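Local coordinates for conjugal transfer protein (Escherichia coli, PDB 5I97), which probably serves as a VirB8-type inner-membrane component of the pKM101 type IV secretion system that transfers DNA during conjugation, at residues A[38-43]-A[89-93]; A[42-47]-A[82-88]. All coordinates share one frame. Residue numbers count along the deposited sequence, not the author numbering.

Interaction 1: A[38-43]-A[89-93]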
ATOM      1  N   VAL A  38     -11.729   0.055  14.734  1.00 24.01           N
ATOM      2  CA  VAL A  38     -10.555  -0.784  14.872  1.00 23.78           C
ATOM      3  C   VAL A  38      -9.460  -0.340  13.916  1.00 23.24           C
ATOM      4  O   VAL A  38      -8.296  -0.283  14.275  1.00 23.06           O
ATOM      5  CB  VAL A  38     -10.887  -2.260  14.622  1.00 23.98           C
ATOM      6  CG1 VAL A  38      -9.604  -3.099  14.517  1.00 23.75           C
ATOM      7  CG2 VAL A  38     -11.811  -2.782  15.703  1.00 24.60           C
ATOM      8  N   ILE A  39      -9.833  -0.016  12.691  1.00 23.06           N
ATOM      9  CA  ILE A  39      -8.854   0.439  11.728  1.00 22.63           C
ATOM     10  C   ILE A  39      -8.206   1.756  12.163  1.00 22.53           C
ATOM     11  O   ILE A  39      -6.991   1.907  12.068  1.00 22.28           O
ATOM     12  CB  ILE A  39      -9.485   0.569  10.344  1.00 22.57           C
ATOM     13  CG1 ILE A  39      -9.760  -0.824   9.775  1.00 22.66           C
ATOM     14  CG2 ILE A  39      -8.561   1.297   9.400  1.00 22.76           C
ATOM     15  CD1 ILE A  39     -10.616  -0.825   8.530  1.00 22.78           C
ATOM     16  N   HIS A  40      -9.011   2.696  12.659  1.00 22.82           N
ATOM     17  CA  HIS A  40      -8.497   3.978  13.115  1.00 22.86           C
ATOM     18  C   HIS A  40      -7.573   3.804  14.315  1.00 22.92           C
ATOM     19  O   HIS A  40      -6.555   4.481  14.423  1.00 22.84           O
ATOM     20  CB  HIS A  40      -9.634   4.920  13.514  1.00 23.27           C
ATOM     21  CG  HIS A  40     -10.296   5.624  12.372  1.00 23.62           C
ATOM     22  ND1 HIS A  40      -9.595   6.324  11.413  1.00 24.84           N
ATOM     23  CD2 HIS A  40     -11.606   5.759  12.049  1.00 25.30           C
ATOM     24  CE1 HIS A  40     -10.442   6.853  10.549  1.00 26.11           C
ATOM     25  NE2 HIS A  40     -11.668   6.525  10.913  1.00 24.41           N
ATOM     26  N   ARG A  41      -7.942   2.899  15.215  1.00 23.16           N
ATOM     27  CA  ARG A  41      -7.255   2.775  16.492  1.00 23.38           C
ATOM     28  C   ARG A  41      -6.015   1.884  16.444  1.00 23.17           C
ATOM     29  O   ARG A  41      -5.020   2.177  17.096  1.00 23.26           O
ATOM     30  CB  ARG A  41      -8.225   2.258  17.552  1.00 23.85           C
ATOM     31  CG  ARG A  41      -7.594   2.002  18.886  1.00 24.18           C
ATOM     32  CD  ARG A  41      -8.599   2.028  20.004  1.00 24.75           C
ATOM     33  NE  ARG A  41      -7.958   1.748  21.282  1.00 25.13           N
ATOM     34  CZ  ARG A  41      -8.508   1.964  22.469  1.00 25.71           C
ATOM     35  NH1 ARG A  41      -9.723   2.489  22.563  1.00 25.97           N
ATOM     36  NH2 ARG A  41      -7.837   1.662  23.566  1.00 26.09           N
ATOM     37  N   GLU A  42      -6.065   0.818  15.653  1.00 22.97           N
ATOM     38  CA  GLU A  42      -4.989  -0.164  15.652  1.00 22.89           C
ATOM     39  C   GLU A  42      -3.992   0.078  14.533  1.00 22.47           C
ATOM     40  O   GLU A  42      -2.930  -0.529  14.504  1.00 22.43           O
ATOM     41  CB  GLU A  42      -5.559  -1.582  15.543  1.00 23.04           C
ATOM     42  CG  GLU A  42      -6.496  -1.938  16.675  1.00 23.54           C
ATOM     43  CD  GLU A  42      -5.822  -1.862  18.023  1.00 23.87           C
ATOM     44  OE1 GLU A  42      -4.609  -2.144  18.097  1.00 23.81           O
ATOM     45  OE2 GLU A  42      -6.499  -1.490  19.006  1.00 24.26           O
ATOM     46  N   SER A  43      -4.331   0.969  13.615  1.00 22.25           N
ATOM     47  CA  SER A  43      -3.377   1.354  12.594  1.00 21.94           C
ATOM     48  C   SER A  43      -2.429   2.399  13.139  1.00 22.02           C
ATOM     49  O   SER A  43      -2.736   3.096  14.105  1.00 22.30           O
ATOM     50  CB  SER A  43      -4.067   1.921  11.358  1.00 21.76           C
ATOM     51  OG  SER A  43      -5.001   1.023  10.808  1.00 23.20           O
ATOM     52  N   ARG A  89      -0.500  -1.419   9.383  1.00 21.34           N
ATOM     53  CA  ARG A  89      -1.782  -1.514   8.697  1.00 21.30           C
ATOM     54  C   ARG A  89      -2.653  -2.628   9.288  1.00 21.55           C
ATOM     55  O   ARG A  89      -2.145  -3.615   9.838  1.00 21.74           O
ATOM     56  CB  ARG A  89      -1.590  -1.709   7.186  1.00 21.13           C
ATOM     57  CG  ARG A  89      -1.224  -3.122   6.735  1.00 21.23           C
ATOM     58  CD  ARG A  89      -1.028  -3.140   5.217  1.00 26.52           C
ATOM     59  NE  ARG A  89      -0.537  -4.419   4.716  1.00 32.68           N
ATOM     60  CZ  ARG A  89       0.743  -4.744   4.601  1.00 39.43           C
ATOM     61  NH1 ARG A  89       1.686  -3.873   4.942  1.00 39.97           N
ATOM     62  NH2 ARG A  89       1.079  -5.942   4.135  1.00 42.96           N
ATOM     63  N   VAL A  90      -3.964  -2.453   9.161  1.00 21.64           N
ATOM     64  CA  VAL A  90      -4.948  -3.394   9.687  1.00 21.97           C
ATOM     65  C   VAL A  90      -5.706  -4.146   8.603  1.00 22.08           C
ATOM     66  O   VAL A  90      -6.099  -3.574   7.601  1.00 23.29           O
ATOM     67  CB  VAL A  90      -6.006  -2.665  10.575  1.00 22.16           C
ATOM     68  CG1 VAL A  90      -7.181  -3.592  10.922  1.00 22.57           C
ATOM     69  CG2 VAL A  90      -5.372  -2.073  11.822  1.00 22.20           C
ATOM     70  N   LYS A  91      -5.876  -5.444   8.821  1.00 22.40           N
ATOM     71  CA  LYS A  91      -6.751  -6.295   8.025  1.00 22.68           C
ATOM     72  C   LYS A  91      -7.849  -6.886   8.905  1.00 23.18           C
ATOM     73  O   LYS A  91      -7.558  -7.632   9.833  1.00 23.45           O
ATOM     74  CB  LYS A  91      -5.951  -7.420   7.359  1.00 23.99           C
ATOM     75  CG  LYS A  91      -6.737  -8.240   6.355  1.00 28.89           C
ATOM     76  CD  LYS A  91      -7.442  -7.387   5.321  1.00 34.76           C
ATOM     77  CE  LYS A  91      -7.943  -8.263   4.192  1.00 39.97           C
ATOM     78  NZ  LYS A  91      -8.797  -9.347   4.740  1.00 44.23           N
ATOM     79  N   ILE A  92      -9.101  -6.524   8.641  1.00 23.37           N
ATOM     80  CA  ILE A  92     -10.226  -7.130   9.350  1.00 23.94           C
ATOM     81  C   ILE A  92     -10.496  -8.525   8.797  1.00 24.40           C
ATOM     82  O   ILE A  92     -10.694  -8.684   7.597  1.00 24.41           O
ATOM     83  CB  ILE A  92     -11.504  -6.273   9.229  1.00 24.09           C
ATOM     84  CG1 ILE A  92     -11.247  -4.846   9.722  1.00 23.71           C
ATOM     85  CG2 ILE A  92     -12.650  -6.900  10.009  1.00 24.75           C
ATOM     86  CD1 ILE A  92     -10.956  -4.737  11.199  1.00 23.79           C
ATOM     87  N   ASN A  93     -10.536  -9.529   9.664  1.00 24.88           N
ATOM     88  CA  ASN A  93     -10.735 -10.903   9.209  1.00 25.44           C
ATOM     89  C   ASN A  93     -12.175 -11.406   9.391  1.00 26.17           C
ATOM     90  O   ASN A  93     -12.696 -12.135   8.549  1.00 26.61           O
ATOM     91  CB  ASN A  93      -9.772 -11.844   9.932  1.00 25.65           C
ATOM     92  CG  ASN A  93      -8.306 -11.459   9.723  1.00 25.04           C
ATOM     93  OD1 ASN A  93      -7.543 -11.334  10.682  1.00 24.96           O
ATOM     94  ND2 ASN A  93      -7.918 -11.251   8.472  1.00 24.69           N
TER
HETATM   95  O   HOH W   1      -4.782   0.274   8.338  1.00 21.43           O

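Interaction 2: A[42-47]-A[82-88]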
ATOM      1  N   GLU A  42      -6.065   0.818  15.653  1.00 22.97           N
ATOM      2  CA  GLU A  42      -4.989  -0.164  15.652  1.00 22.89           C
ATOM      3  C   GLU A  42      -3.992   0.078  14.533  1.00 22.47           C
ATOM      4  O   GLU A  42      -2.930  -0.529  14.504  1.00 22.43           O
ATOM      5  CB  GLU A  42      -5.559  -1.582  15.543  1.00 23.04           C
ATOM      6  CG  GLU A  42      -6.496  -1.938  16.675  1.00 23.54           C
ATOM      7  CD  GLU A  42      -5.822  -1.862  18.023  1.00 23.87           C
ATOM      8  OE1 GLU A  42      -4.609  -2.144  18.097  1.00 23.81           O
ATOM      9  OE2 GLU A  42      -6.499  -1.490  19.006  1.00 24.26           O
ATOM     10  N   SER A  43      -4.331   0.969  13.615  1.00 22.25           N
ATOM     11  CA  SER A  43      -3.377   1.354  12.594  1.00 21.94           C
ATOM     12  C   SER A  43      -2.429   2.399  13.139  1.00 22.02           C
ATOM     13  O   SER A  43      -2.736   3.096  14.105  1.00 22.30           O
ATOM     14  CB  SER A  43      -4.067   1.921  11.358  1.00 21.76           C
ATOM     15  OG  SER A  43      -5.001   1.023  10.808  1.00 23.20           O
ATOM     16  N   TYR A  44      -1.267   2.499  12.513  1.00 21.86           N
ATOM     17  CA  TYR A  44      -0.402   3.640  12.728  1.00 21.98           C
ATOM     18  C   TYR A  44       0.151   4.137  11.405  1.00 21.76           C
ATOM     19  O   TYR A  44       0.888   3.434  10.705  1.00 21.59           O
ATOM     20  CB  TYR A  44       0.747   3.329  13.680  1.00 22.22           C
ATOM     21  CG  TYR A  44       1.576   4.565  13.912  1.00 22.45           C
ATOM     22  CD1 TYR A  44       1.162   5.542  14.805  1.00 22.79           C
ATOM     23  CD2 TYR A  44       2.744   4.786  13.192  1.00 22.41           C
ATOM     24  CE1 TYR A  44       1.903   6.677  14.996  1.00 23.09           C
ATOM     25  CE2 TYR A  44       3.486   5.917  13.381  1.00 22.71           C
ATOM     26  CZ  TYR A  44       3.067   6.865  14.280  1.00 23.06           C
ATOM     27  OH  TYR A  44       3.822   8.005  14.471  1.00 23.47           O
ATOM     28  N   ASP A  45      -0.214   5.364  11.070  1.00 21.83           N
ATOM     29  CA  ASP A  45       0.341   6.033   9.917  1.00 21.76           C
ATOM     30  C   ASP A  45       0.495   7.503  10.261  1.00 22.10           C
ATOM     31  O   ASP A  45      -0.499   8.192  10.522  1.00 22.27           O
ATOM     32  CB  ASP A  45      -0.562   5.819   8.705  1.00 21.54           C
ATOM     33  CG  ASP A  45      -0.028   6.465   7.459  1.00 28.28           C
ATOM     34  OD1 ASP A  45       1.197   6.635   7.358  1.00 34.08           O
ATOM     35  OD2 ASP A  45      -0.831   6.764   6.555  1.00 34.13           O
ATOM     36  N   PHE A  46       1.738   7.986  10.243  1.00 22.28           N
ATOM     37  CA  PHE A  46       2.035   9.347  10.676  1.00 22.73           C
ATOM     38  C   PHE A  46       1.251  10.343   9.860  1.00 22.84           C
ATOM     39  O   PHE A  46       0.810  11.366  10.374  1.00 23.41           O
ATOM     40  CB  PHE A  46       3.531   9.664  10.570  1.00 22.97           C
ATOM     41  CG  PHE A  46       3.898  11.041  11.079  1.00 28.11           C
ATOM     42  CD1 PHE A  46       3.815  11.344  12.434  1.00 27.85           C
ATOM     43  CD2 PHE A  46       4.311  12.033  10.207  1.00 28.09           C
ATOM     44  CE1 PHE A  46       4.149  12.596  12.906  1.00 29.31           C
ATOM     45  CE2 PHE A  46       4.645  13.295  10.676  1.00 31.68           C
ATOM     46  CZ  PHE A  46       4.560  13.578  12.028  1.00 31.22           C
ATOM     47  N   TYR A  47       1.032  10.026   8.597  1.00 22.55           N
ATOM     48  CA  TYR A  47       0.367  10.973   7.723  1.00 22.74           C
ATOM     49  C   TYR A  47      -1.133  11.024   7.985  1.00 22.76           C
ATOM     50  O   TYR A  47      -1.798  11.955   7.547  1.00 28.36           O
ATOM     51  CB  TYR A  47       0.666  10.634   6.252  1.00 22.52           C
ATOM     52  CG  TYR A  47       2.141  10.802   5.907  1.00 22.63           C
ATOM     53  CD1 TYR A  47       3.074   9.859   6.287  1.00 26.02           C
ATOM     54  CD2 TYR A  47       2.596  11.927   5.228  1.00 24.22           C
ATOM     55  CE1 TYR A  47       4.421  10.021   5.994  1.00 30.79           C
ATOM     56  CE2 TYR A  47       3.942  12.102   4.925  1.00 26.17           C
ATOM     57  CZ  TYR A  47       4.855  11.146   5.313  1.00 31.33           C
ATOM     58  OH  TYR A  47       6.202  11.315   5.022  1.00 28.24           O
ATOM     59  N   LEU A  82       7.643   7.689  17.441  1.00 25.18           N
ATOM     60  CA  LEU A  82       7.680   6.968  16.174  1.00 24.58           C
ATOM     61  C   LEU A  82       7.824   7.888  14.973  1.00 24.43           C
ATOM     62  O   LEU A  82       8.520   7.560  14.020  1.00 24.26           O
ATOM     63  CB  LEU A  82       6.415   6.132  15.979  1.00 24.04           C
ATOM     64  CG  LEU A  82       6.037   5.011  16.938  1.00 24.11           C
ATOM     65  CD1 LEU A  82       4.822   4.237  16.363  1.00 23.57           C
ATOM     66  CD2 LEU A  82       7.202   4.088  17.191  1.00 24.37           C
ATOM     67  N   GLY A  83       7.116   9.013  14.999  1.00 24.55           N
ATOM     68  CA  GLY A  83       7.075   9.885  13.847  1.00 24.45           C
ATOM     69  C   GLY A  83       6.624   9.101  12.633  1.00 23.80           C
ATOM     70  O   GLY A  83       5.621   8.383  12.653  1.00 31.26           O
ATOM     71  N   ASP A  84       7.422   9.199  11.583  1.00 23.77           N
ATOM     72  CA  ASP A  84       7.169   8.507  10.338  1.00 23.26           C
ATOM     73  C   ASP A  84       8.168   7.383  10.130  1.00 23.18           C
ATOM     74  O   ASP A  84       8.388   6.947   9.012  1.00 24.06           O
ATOM     75  CB  ASP A  84       7.241   9.504   9.182  1.00 27.15           C
ATOM     76  CG  ASP A  84       6.805   8.911   7.864  1.00 39.16           C
ATOM     77  OD1 ASP A  84       6.084   7.890   7.869  1.00 39.02           O
ATOM     78  OD2 ASP A  84       7.212   9.449   6.814  1.00 44.20           O
ATOM     79  N   SER A  85       8.774   6.903  11.213  1.00 23.46           N
ATOM     80  CA  SER A  85       9.781   5.857  11.112  1.00 23.52           C
ATOM     81  C   SER A  85       9.197   4.497  10.769  1.00 26.72           C
ATOM     82  O   SER A  85       9.889   3.644  10.224  1.00 30.89           O
ATOM     83  CB  SER A  85      10.588   5.735  12.397  1.00 24.07           C
ATOM     84  OG  SER A  85       9.798   5.259  13.460  1.00 24.03           O
ATOM     85  N   GLU A  86       7.950   4.262  11.156  1.00 29.56           N
ATOM     86  CA  GLU A  86       7.347   2.946  10.983  1.00 24.23           C
ATOM     87  C   GLU A  86       5.868   3.111  10.727  1.00 23.56           C
ATOM     88  O   GLU A  86       5.320   4.192  10.905  1.00 23.10           O
ATOM     89  CB  GLU A  86       7.569   2.060  12.214  1.00 22.76           C
ATOM     90  CG  GLU A  86       6.734   2.456  13.418  1.00 22.91           C
ATOM     91  CD  GLU A  86       6.949   1.561  14.607  1.00 23.27           C
ATOM     92  OE1 GLU A  86       8.042   1.593  15.200  1.00 23.72           O
ATOM     93  OE2 GLU A  86       6.032   0.811  14.963  1.00 23.17           O
ATOM     94  N   THR A  87       5.230   2.039  10.280  1.00 24.46           N
ATOM     95  CA  THR A  87       3.803   2.069  10.016  1.00 21.61           C
ATOM     96  C   THR A  87       3.142   0.721  10.332  1.00 21.57           C
ATOM     97  O   THR A  87       3.782  -0.325  10.253  1.00 21.65           O
ATOM     98  CB  THR A  87       3.557   2.465   8.566  1.00 21.37           C
ATOM     99  OG1 THR A  87       2.156   2.621   8.345  1.00 27.09           O
ATOM    100  CG2 THR A  87       4.112   1.407   7.617  1.00 21.25           C
ATOM    101  N   THR A  88       1.864   0.747  10.696  1.00 21.54           N
ATOM    102  CA  THR A  88       1.113  -0.484  10.938  1.00 21.58           C
ATOM    103  C   THR A  88      -0.258  -0.459  10.275  1.00 21.42           C
ATOM    104  O   THR A  88      -1.050   0.441  10.527  1.00 21.44           O
ATOM    105  CB  THR A  88       0.934  -0.766  12.433  1.00 21.91           C
ATOM    106  OG1 THR A  88       2.196  -1.132  13.001  1.00 22.15           O
ATOM    107  CG2 THR A  88      -0.019  -1.934  12.629  1.00 22.02           C
TER

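Interaction 1: A[38-43]-A[89-93]
In this C-terminal piece of the membrane protein, a VirB8 domain of the NTF2-like alpha+beta type, the last turn of helix 27-42 rests on strand 86-98, which lies at the edge of the four-stranded antiparallel sheet within the chain. The short axes approach to 7.9 Å and run roughly antiparallel, with 149° between their directions. Val90 and Ile92, two apart on the strand, both point their CA-to-CB bonds at the helix; such branched apolar residues suit a strand face packed against a helix. Val38 points back, its CG1 3.9 Å from Ile92 CD1. Compact and branched at CB, it fills this buried place, also touching Ile106 and Phe108 of strand 103-114. The longer Ile39 spans two strand residues: its CG1 sits 4.0 Å from Val90 CG1 and its CD1 4.2 Å from Ile92 CG1. Glu42 gives the strand its aliphatic base, with CB 3.8 Å from Val90 CG2, while its carboxylate leads away to Tyr156, a hydrogen bond. Where the helical backbone ends, Ser43 OG lies 3.3 Å from Val90 CG2, so a small side chain fits. This hydroxyl donates to Ile39 O at 2.5 Å and accepts from a water 2.6 Å away, which in turn accepts from Val90 N at 3.0 Å.

Interaction 2: A[42-47]-A[82-88]
Two backbone hydrogen bonds, Tyr44 N to Thr88 O and Thr88 N to Tyr44 O, each 2.9 Å long, pair the segments most directly. Thr87 OG1 adds a second donor to the same carbonyl, 2.8 Å from Tyr44 O. Two phenols reach the turn: Tyr44 OH donates to Gly83 O at 2.6 Å, and Tyr47 OH to Asp84 OD2 at 2.8 Å. Asp84 can serve several partners, since its carboxylate also forms a salt bridge with Arg115 and a hydrogen bond with His101 of the second subunit. The Tyr44-Thr88 pair is a single antiparallel bridge of the hydrogen-bonded type, by which the loop after helix 27-42 joins the start of edge strand 86-98. A type II' turn from Leu82 to Ser85 leads into that strand; Gly83, with its positive phi, readily adopts the turn's first corner. Beyond the polar contacts, Leu82 CD1 makes a CH-pi contact over the Tyr44 ring, 3.7 Å from its centroid, and Phe46 CB packs 3.8 Å from Asp84 CA.

How the interactions relate
Interactions 1 and 2 follow one another along the same two pieces of chain, their centres 12 Å apart. The first piece leaves helix 27-42 through Glu42 and Ser43, common to both contacts, and enters the loop before helix 49-58; the second runs the opposite way, from the end of helix 78-82 into strand 86-98. The centre of interaction 1, chiefly apolar packing, is about 7 Å from the centre of the chain; that of interaction 2, richer in hydrogen bonds, about 14 Å. Together they fasten the end of helix 27-42 and the loop after it to edge strand 86-98 and the turn before it. At the outer end, Tyr47 and Asp84 meet His101 of the second subunit, so interaction 2 also takes part in the contact between the two subunits.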